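Long-range contact in TRAP dicarboxylate transporter-DctP subunit (Rhodobacter sphaeroides, PDB 4PE3), which probably binds a small solute, likely an organic acid, in the periplasm and delivers it to a TRAP-type membrane transporter: residues R305-E317 / Y330-M343. Residues are numbered along the deposited sequence; the frame is centred on the assembly and turned at random.
Sequences RAKFRGIARGEWE and YDTLVTYLKDKGLM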
ATOM      1  N   ARG A 305       8.773  -6.862  15.053  1.00 14.12           N
ATOM      2  CA  ARG A 305       8.587  -6.376  13.698  1.00 13.84           C
ATOM      3  C   ARG A 305       9.866  -6.548  12.878  1.00 13.95           C
ATOM      4  O   ARG A 305       9.827  -6.919  11.705  1.00 14.14           O
ATOM      5  CB  ARG A 305       8.126  -4.925  13.736  1.00 13.53           C
ATOM      6  CG  ARG A 305       6.705  -4.791  14.309  1.00 13.86           C
ATOM      7  CD  ARG A 305       6.292  -3.368  14.430  1.00 12.56           C
ATOM      8  NE  ARG A 305       4.999  -3.247  15.100  1.00 13.25           N
ATOM      9  CZ  ARG A 305       3.808  -3.316  14.509  1.00 11.38           C
ATOM     10  NH1 ARG A 305       3.736  -3.473  13.206  1.00 12.02           N
ATOM     11  NH2 ARG A 305       2.713  -3.179  15.249  1.00 13.05           N
ATOM     12  N   ALA A 306      11.020  -6.279  13.496  1.00 15.37           N
ATOM     13  CA  ALA A 306      12.308  -6.503  12.822  1.00 16.05           C
ATOM     14  C   ALA A 306      12.505  -7.992  12.519  1.00 16.24           C
ATOM     15  O   ALA A 306      13.011  -8.343  11.461  1.00 16.39           O
ATOM     16  CB  ALA A 306      13.468  -5.972  13.669  1.00 17.51           C
ATOM     17  N   LYS A 307      12.084  -8.861  13.430  1.00 16.35           N
ATOM     18  CA  LYS A 307      12.144 -10.290  13.173  1.00 17.52           C
ATOM     19  C   LYS A 307      11.246 -10.657  11.979  1.00 15.97           C
ATOM     20  O   LYS A 307      11.628 -11.451  11.125  1.00 16.41           O
ATOM     21  CB  LYS A 307      11.772 -11.076  14.438  1.00 18.16           C
ATOM     22  CG  LYS A 307      12.926 -11.162  15.427  1.00 18.53           C
ATOM     23  CD  LYS A 307      12.465 -11.536  16.835  1.00 22.54           C
ATOM     24  CE  LYS A 307      11.662 -12.793  16.841  1.00 25.04           C
ATOM     25  NZ  LYS A 307      11.253 -13.152  18.243  1.00 27.12           N
ATOM     26  N   PHE A 308      10.051 -10.075  11.913  1.00 14.29           N
ATOM     27  CA  PHE A 308       9.166 -10.357  10.784  1.00 14.89           C
ATOM     28  C   PHE A 308       9.791  -9.886   9.459  1.00 13.39           C
ATOM     29  O   PHE A 308       9.742 -10.600   8.458  1.00 13.62           O
ATOM     30  CB  PHE A 308       7.780  -9.759  10.994  1.00 14.01           C
ATOM     31  CG  PHE A 308       6.765 -10.287  10.032  1.00 13.95           C
ATOM     32  CD1 PHE A 308       6.160 -11.520  10.246  1.00 13.68           C
ATOM     33  CD2 PHE A 308       6.424  -9.568   8.898  1.00 12.20           C
ATOM     34  CE1 PHE A 308       5.219 -12.016   9.344  1.00 13.47           C
ATOM     35  CE2 PHE A 308       5.484 -10.059   7.994  1.00 12.44           C
ATOM     36  CZ  PHE A 308       4.887 -11.278   8.211  1.00 12.63           C
ATOM     37  N   ARG A 309      10.435  -8.726   9.472  1.00 14.46           N
ATOM     38  CA  ARG A 309      11.165  -8.281   8.276  1.00 13.92           C
ATOM     39  C   ARG A 309      12.202  -9.286   7.811  1.00 14.99           C
ATOM     40  O   ARG A 309      12.378  -9.515   6.621  1.00 17.03           O
ATOM     41  CB  ARG A 309      11.899  -6.959   8.498  1.00 18.78           C
ATOM     42  CG  ARG A 309      10.982  -5.811   8.710  1.00 18.45           C
ATOM     43  CD  ARG A 309      11.716  -4.487   8.635  1.00 16.71           C
ATOM     44  NE  ARG A 309      10.749  -3.452   8.927  1.00 15.36           N
ATOM     45  CZ  ARG A 309      10.410  -3.042  10.144  1.00 19.41           C
ATOM     46  NH1 ARG A 309      11.050  -3.502  11.214  1.00 18.57           N
ATOM     47  NH2 ARG A 309       9.453  -2.126  10.272  1.00 18.35           N
ATOM     48  N   GLY A 310      12.901  -9.874   8.768  1.00 15.92           N
ATOM     49  CA  GLY A 310      13.950 -10.819   8.445  1.00 17.13           C
ATOM     50  C   GLY A 310      13.396 -12.069   7.792  1.00 17.74           C
ATOM     51  O   GLY A 310      13.980 -12.615   6.865  1.00 19.90           O
ATOM     52  N   ILE A 311      12.249 -12.533   8.268  1.00 16.16           N
ATOM     53  CA  ILE A 311      11.630 -13.682   7.636  1.00 16.76           C
ATOM     54  C   ILE A 311      11.178 -13.292   6.227  1.00 15.47           C
ATOM     55  O   ILE A 311      11.400 -14.015   5.269  1.00 16.60           O
ATOM     56  CB  ILE A 311      10.443 -14.196   8.462  1.00 16.16           C
ATOM     57  CG1 ILE A 311      10.973 -14.928   9.686  1.00 24.28           C
ATOM     58  CG2 ILE A 311       9.594 -15.141   7.652  1.00 20.66           C
ATOM     59  CD1 ILE A 311      10.356 -14.489  10.963  1.00 32.73           C
ATOM     60  N   ALA A 312      10.536 -12.139   6.119  1.00 14.43           N
ATOM     61  CA  ALA A 312       9.998 -11.682   4.848  1.00 13.85           C
ATOM     62  C   ALA A 312      11.112 -11.476   3.820  1.00 14.74           C
ATOM     63  O   ALA A 312      10.937 -11.760   2.627  1.00 15.39           O
ATOM     64  CB  ALA A 312       9.219 -10.407   5.065  1.00 13.20           C
ATOM     65  N   ARG A 313      12.257 -11.008   4.294  1.00 15.82           N
ATOM     66  CA  ARG A 313      13.392 -10.710   3.415  1.00 16.49           C
ATOM     67  C   ARG A 313      13.799 -11.930   2.601  1.00 17.46           C
ATOM     68  O   ARG A 313      14.175 -11.814   1.443  1.00 17.99           O
ATOM     69  CB  ARG A 313      14.579 -10.199   4.226  1.00 19.15           C
ATOM     70  CG  ARG A 313      15.797  -9.765   3.372  1.00 21.56           C
ATOM     71  CD  ARG A 313      17.110 -10.065   4.087  1.00 22.85           C
ATOM     72  NE  ARG A 313      17.214 -11.476   4.442  1.00 23.88           N
ATOM     73  CZ  ARG A 313      17.483 -12.459   3.586  1.00 21.48           C
ATOM     74  NH1 ARG A 313      17.689 -12.192   2.312  1.00 23.69           N
ATOM     75  NH2 ARG A 313      17.538 -13.718   4.017  1.00 26.85           N
ATOM     76  N   GLY A 314      13.758 -13.110   3.211  1.00 18.29           N
ATOM     77  CA  GLY A 314      14.062 -14.323   2.477  1.00 21.04           C
ATOM     78  C   GLY A 314      13.146 -14.507   1.274  1.00 19.93           C
ATOM     79  O   GLY A 314      13.552 -15.004   0.225  1.00 23.15           O
ATOM     80  N   GLU A 315      11.896 -14.089   1.417  1.00 17.12           N
ATOM     81  CA  GLU A 315      10.953 -14.142   0.305  1.00 16.71           C
ATOM     82  C   GLU A 315      11.174 -12.993  -0.674  1.00 17.96           C
ATOM     83  O   GLU A 315      11.064 -13.201  -1.876  1.00 18.18           O
ATOM     84  CB  GLU A 315       9.503 -14.209   0.793  1.00 15.90           C
ATOM     85  CG  GLU A 315       9.221 -15.498   1.552  1.00 18.21           C
ATOM     86  CD  GLU A 315       9.444 -16.743   0.710  1.00 19.23           C
ATOM     87  OE1 GLU A 315       8.879 -16.813  -0.410  1.00 20.28           O
ATOM     88  OE2 GLU A 315      10.142 -17.668   1.182  1.00 21.91           O
ATOM     89  N   TRP A 316      11.481 -11.795  -0.177  1.00 16.03           N
ATOM     90  CA  TRP A 316      11.826 -10.697  -1.095  1.00 16.12           C
ATOM     91  C   TRP A 316      13.000 -11.107  -1.985  1.00 17.65           C
ATOM     92  O   TRP A 316      13.020 -10.764  -3.172  1.00 18.02           O
ATOM     93  CB  TRP A 316      12.205  -9.408  -0.361  1.00 15.70           C
ATOM     94  CG  TRP A 316      11.236  -8.871   0.649  1.00 14.42           C
ATOM     95  CD1 TRP A 316       9.890  -9.138   0.776  1.00 13.41           C
ATOM     96  CD2 TRP A 316      11.571  -7.991   1.721  1.00 15.51           C
ATOM     97  NE1 TRP A 316       9.386  -8.453   1.839  1.00 12.84           N
ATOM     98  CE2 TRP A 316      10.392  -7.751   2.450  1.00 13.49           C
ATOM     99  CE3 TRP A 316      12.760  -7.385   2.140  1.00 15.56           C
ATOM    100  CZ2 TRP A 316      10.369  -6.935   3.577  1.00 14.48           C
ATOM    101  CZ3 TRP A 316      12.742  -6.585   3.254  1.00 17.64           C
ATOM    102  CH2 TRP A 316      11.547  -6.362   3.967  1.00 16.30           C
ATOM    103  N   GLU A 317      13.974 -11.818  -1.415  1.00 18.66           N
ATOM    104  CA  GLU A 317      15.184 -12.174  -2.149  1.00 20.28           C
ATOM    105  C   GLU A 317      14.863 -13.132  -3.284  1.00 21.40           C
ATOM    106  O   GLU A 317      15.493 -13.084  -4.330  1.00 23.74           O
ATOM    107  CB  GLU A 317      16.232 -12.793  -1.216  1.00 21.28           C
ATOM    108  CG  GLU A 317      17.515 -13.208  -1.948  1.00 25.15           C
ATOM    109  CD  GLU A 317      18.661 -13.533  -1.008  1.00 29.89           C
ATOM    110  OE1 GLU A 317      18.400 -13.976   0.129  1.00 31.62           O
ATOM    111  OE2 GLU A 317      19.824 -13.346  -1.422  1.00 36.85           O
ATOM    112  N   TYR A 330      14.986  -4.660  -4.328  1.00 17.93           N
ATOM    113  CA  TYR A 330      15.425  -5.384  -3.130  1.00 17.53           C
ATOM    114  C   TYR A 330      16.639  -4.728  -2.491  1.00 18.91           C
ATOM    115  O   TYR A 330      16.654  -4.500  -1.289  1.00 18.94           O
ATOM    116  CB  TYR A 330      15.734  -6.834  -3.476  1.00 18.39           C
ATOM    117  CG  TYR A 330      16.351  -7.607  -2.340  1.00 19.54           C
ATOM    118  CD1 TYR A 330      17.730  -7.631  -2.157  1.00 21.43           C
ATOM    119  CD2 TYR A 330      15.570  -8.323  -1.439  1.00 19.26           C
ATOM    120  CE1 TYR A 330      18.320  -8.351  -1.104  1.00 22.74           C
ATOM    121  CE2 TYR A 330      16.144  -9.037  -0.394  1.00 20.26           C
ATOM    122  CZ  TYR A 330      17.513  -9.046  -0.233  1.00 22.11           C
ATOM    123  OH  TYR A 330      18.045  -9.777   0.787  1.00 23.52           O
ATOM    124  N   ASP A 331      17.646  -4.397  -3.292  1.00 20.22           N
ATOM    125  CA  ASP A 331      18.882  -3.834  -2.732  1.00 21.93           C
ATOM    126  C   ASP A 331      18.605  -2.496  -2.069  1.00 21.40           C
ATOM    127  O   ASP A 331      19.085  -2.218  -0.970  1.00 22.15           O
ATOM    128  CB  ASP A 331      19.946  -3.629  -3.803  1.00 23.63           C
ATOM    129  CG  ASP A 331      20.526  -4.925  -4.317  1.00 27.41           C
ATOM    130  OD1 ASP A 331      20.353  -5.963  -3.658  1.00 27.89           O
ATOM    131  OD2 ASP A 331      21.149  -4.899  -5.394  1.00 30.00           O
ATOM    132  N   THR A 332      17.798  -1.682  -2.738  1.00 20.23           N
ATOM    133  CA  THR A 332      17.504  -0.348  -2.247  1.00 19.95           C
ATOM    134  C   THR A 332      16.683  -0.393  -0.966  1.00 19.69           C
ATOM    135  O   THR A 332      16.954   0.353  -0.023  1.00 19.40           O
ATOM    136  CB  THR A 332      16.808   0.462  -3.353  1.00 22.74           C
ATOM    137  OG1 THR A 332      17.674   0.525  -4.491  1.00 22.94           O
ATOM    138  CG2 THR A 332      16.486   1.882  -2.906  1.00 22.96           C
ATOM    139  N   LEU A 333      15.694  -1.290  -0.939  1.00 18.46           N
ATOM    140  CA  LEU A 333      14.833  -1.477   0.223  1.00 16.59           C
ATOM    141  C   LEU A 333      15.610  -1.990   1.420  1.00 17.67           C
ATOM    142  O   LEU A 333      15.498  -1.455   2.507  1.00 18.79           O
ATOM    143  CB  LEU A 333      13.725  -2.458  -0.140  1.00 15.70           C
ATOM    144  CG  LEU A 333      12.803  -2.824   1.027  1.00 15.91           C
ATOM    145  CD1 LEU A 333      12.041  -1.603   1.529  1.00 18.06           C
ATOM    146  CD2 LEU A 333      11.820  -3.898   0.593  1.00 19.27           C
ATOM    147  N   VAL A 334      16.421  -3.014   1.205  1.00 18.70           N
ATOM    148  CA  VAL A 334      17.156  -3.609   2.311  1.00 19.96           C
ATOM    149  C   VAL A 334      18.202  -2.632   2.844  1.00 21.40           C
ATOM    150  O   VAL A 334      18.401  -2.544   4.056  1.00 21.99           O
ATOM    151  CB  VAL A 334      17.810  -4.946   1.897  1.00 21.07           C
ATOM    152  CG1 VAL A 334      18.817  -5.414   2.943  1.00 25.77           C
ATOM    153  CG2 VAL A 334      16.731  -6.001   1.678  1.00 23.59           C
ATOM    154  N   THR A 335      18.864  -1.896   1.956  1.00 22.15           N
ATOM    155  CA  THR A 335      19.773  -0.852   2.398  1.00 23.65           C
ATOM    156  C   THR A 335      19.056   0.162   3.285  1.00 22.84           C
ATOM    157  O   THR A 335      19.552   0.512   4.351  1.00 23.90           O
ATOM    158  CB  THR A 335      20.438  -0.142   1.197  1.00 26.30           C
ATOM    159  OG1 THR A 335      21.227  -1.093   0.474  1.00 25.77           O
ATOM    160  CG2 THR A 335      21.328   1.003   1.665  1.00 28.41           C
ATOM    161  N   TYR A 336      17.870   0.599   2.869  1.00 21.10           N
ATOM    162  CA  TYR A 336      17.084   1.560   3.640  1.00 20.42           C
ATOM    163  C   TYR A 336      16.703   1.032   5.034  1.00 21.06           C
ATOM    164  O   TYR A 336      16.906   1.702   6.048  1.00 21.13           O
ATOM    165  CB  TYR A 336      15.813   1.951   2.856  1.00 20.14           C
ATOM    166  CG  TYR A 336      14.934   2.899   3.632  1.00 18.32           C
ATOM    167  CD1 TYR A 336      15.185   4.264   3.626  1.00 19.12           C
ATOM    168  CD2 TYR A 336      13.881   2.425   4.402  1.00 17.38           C
ATOM    169  CE1 TYR A 336      14.411   5.122   4.354  1.00 18.89           C
ATOM    170  CE2 TYR A 336      13.098   3.283   5.127  1.00 17.10           C
ATOM    171  CZ  TYR A 336      13.370   4.621   5.110  1.00 20.42           C
ATOM    172  OH  TYR A 336      12.596   5.483   5.829  1.00 19.47           O
ATOM    173  N   LEU A 337      16.155  -0.168   5.065  1.00 19.30           N
ATOM    174  CA  LEU A 337      15.725  -0.782   6.319  1.00 19.17           C
ATOM    175  C   LEU A 337      16.893  -0.977   7.274  1.00 21.96           C
ATOM    176  O   LEU A 337      16.753  -0.713   8.469  1.00 21.47           O
ATOM    177  CB  LEU A 337      15.030  -2.111   6.036  1.00 18.29           C
ATOM    178  CG  LEU A 337      13.737  -1.982   5.225  1.00 16.61           C
ATOM    179  CD1 LEU A 337      13.236  -3.348   4.792  1.00 20.35           C
ATOM    180  CD2 LEU A 337      12.654  -1.263   6.020  1.00 15.87           C
ATOM    181  N   LYS A 338      18.037  -1.431   6.769  1.00 22.32           N
ATOM    182  CA  LYS A 338      19.188  -1.634   7.631  1.00 24.34           C
ATOM    183  C   LYS A 338      19.669  -0.293   8.154  1.00 25.31           C
ATOM    184  O   LYS A 338      20.005  -0.141   9.332  1.00 26.45           O
ATOM    185  CB  LYS A 338      20.307  -2.371   6.887  1.00 25.83           C
ATOM    186  CG  LYS A 338      20.029  -3.847   6.645  1.00 27.01           C
ATOM    187  CD  LYS A 338      21.229  -4.533   6.022  1.00 29.27           C
ATOM    188  CE  LYS A 338      20.953  -5.999   5.731  1.00 32.66           C
ATOM    189  NZ  LYS A 338      22.236  -6.736   5.520  1.00 38.16           N
ATOM    190  N   ASP A 339      19.691   0.691   7.271  1.00 25.09           N
ATOM    191  CA  ASP A 339      20.169   2.004   7.635  1.00 26.25           C
ATOM    192  C   ASP A 339      19.305   2.658   8.713  1.00 25.66           C
ATOM    193  O   ASP A 339      19.816   3.389   9.569  1.00 29.72           O
ATOM    194  CB  ASP A 339      20.212   2.892   6.406  1.00 29.01           C
ATOM    195  CG  ASP A 339      20.487   4.305   6.761  1.00 33.17           C
ATOM    196  OD1 ASP A 339      21.614   4.561   7.214  1.00 30.41           O
ATOM    197  OD2 ASP A 339      19.578   5.146   6.635  1.00 31.73           O
ATOM    198  N   LYS A 340      18.000   2.389   8.673  1.00 23.80           N
ATOM    199  CA  LYS A 340      17.070   2.969   9.645  1.00 23.44           C
ATOM    200  C   LYS A 340      16.949   2.144  10.925  1.00 23.84           C
ATOM    201  O   LYS A 340      16.171   2.489  11.818  1.00 25.31           O
ATOM    202  CB  LYS A 340      15.682   3.162   9.024  1.00 22.06           C
ATOM    203  CG  LYS A 340      15.617   4.234   7.952  1.00 23.28           C
ATOM    204  CD  LYS A 340      16.516   5.409   8.305  1.00 30.59           C
ATOM    205  CE  LYS A 340      16.136   6.675   7.562  1.00 32.41           C
ATOM    206  NZ  LYS A 340      14.893   7.247   8.154  1.00 38.00           N
ATOM    207  N   GLY A 341      17.703   1.053  11.010  1.00 24.52           N
ATOM    208  CA  GLY A 341      17.659   0.198  12.192  1.00 25.10           C
ATOM    209  C   GLY A 341      16.412  -0.665  12.271  1.00 23.49           C
ATOM    210  O   GLY A 341      16.065  -1.189  13.337  1.00 24.14           O
ATOM    211  N   LEU A 342      15.734  -0.821  11.142  1.00 21.92           N
ATOM    212  CA  LEU A 342      14.504  -1.581  11.079  1.00 20.46           C
ATOM    213  C   LEU A 342      14.741  -3.062  10.815  1.00 20.48           C
ATOM    214  O   LEU A 342      13.862  -3.897  11.048  1.00 19.91           O
ATOM    215  CB  LEU A 342      13.621  -0.984   9.976  1.00 18.96           C
ATOM    216  CG  LEU A 342      13.061   0.401  10.327  1.00 20.75           C
ATOM    217  CD1 LEU A 342      12.341   1.042   9.136  1.00 18.68           C
ATOM    218  CD2 LEU A 342      12.139   0.337  11.546  1.00 20.88           C
HETATM  219  N   MSE A 343      15.919  -3.397  10.312  0.52 24.56           N
HETATM  220  CA  MSE A 343      16.242  -4.786  10.034  0.52 26.68           C
HETATM  221  C   MSE A 343      17.672  -5.063  10.446  0.52 26.01           C
HETATM  222  O   MSE A 343      18.521  -4.176  10.380  0.52 25.90           O
HETATM  223  CB  MSE A 343      16.080  -5.054   8.551  0.52 29.90           C
HETATM  224  CG  MSE A 343      15.635  -6.447   8.191  0.52 24.95           C
HETATM  225 SE   MSE A 343      15.355  -6.407   6.286  0.52 32.05          SE
HETATM  226  CE  MSE A 343      17.210  -6.532   5.770  0.52 30.67           C
TER
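Arg313 sends CG anti to its backbone N (chi1 -176°) and bends at chi2 and chi3, while Tyr330 swings its ring anti to N (chi1 173°); these torsions carry guanidinium and phenol to one meeting point. There Arg313 NH1 donates to Tyr330 OH at 2.9 Å, almost in the guanidinium plane, with the two flat groups nearly perpendicular (82°). The same Arg313 NH1 forms a salt bridge to Glu317 OE1 at 2.9 Å, one helical turn on, so two in-plane acceptors probably limit the guanidinium's rotation. A leucine in place of Arg313 would probably leave the Glu317 carboxylate without its charged mate and the Tyr330 hydroxyl without this donor. Deeper in, Trp316 is a knob among Tyr330, Leu333, Val334 and Leu337. Leu333 CD2 lies over one face of the Trp316 six-membered ring, 4.0 Å from the centroid, a CH-pi contact, and Leu337 CD1 approaches Trp316 CH2 obliquely at 3.6 Å; Trp316 NE1 hydrogen-bonds to Val113 O. In one of two conformers, selenomethionine Met343 brings SE obliquely to 4.0 Å from Trp316 CZ3, a tentative Met-aromatic contact. Beyond the Schellman motif at Gly341, the chain returns to helix 302-320, where Arg309 NH1 donates to Leu342 O (2.8 Å) in a bent bond and Arg309 NE hydrogen-bonds to Ala115 O. Segments 305-317 and 330-339 run nearly antiparallel, forming a C-terminal helical hairpin in this TRAP solute-binding protein.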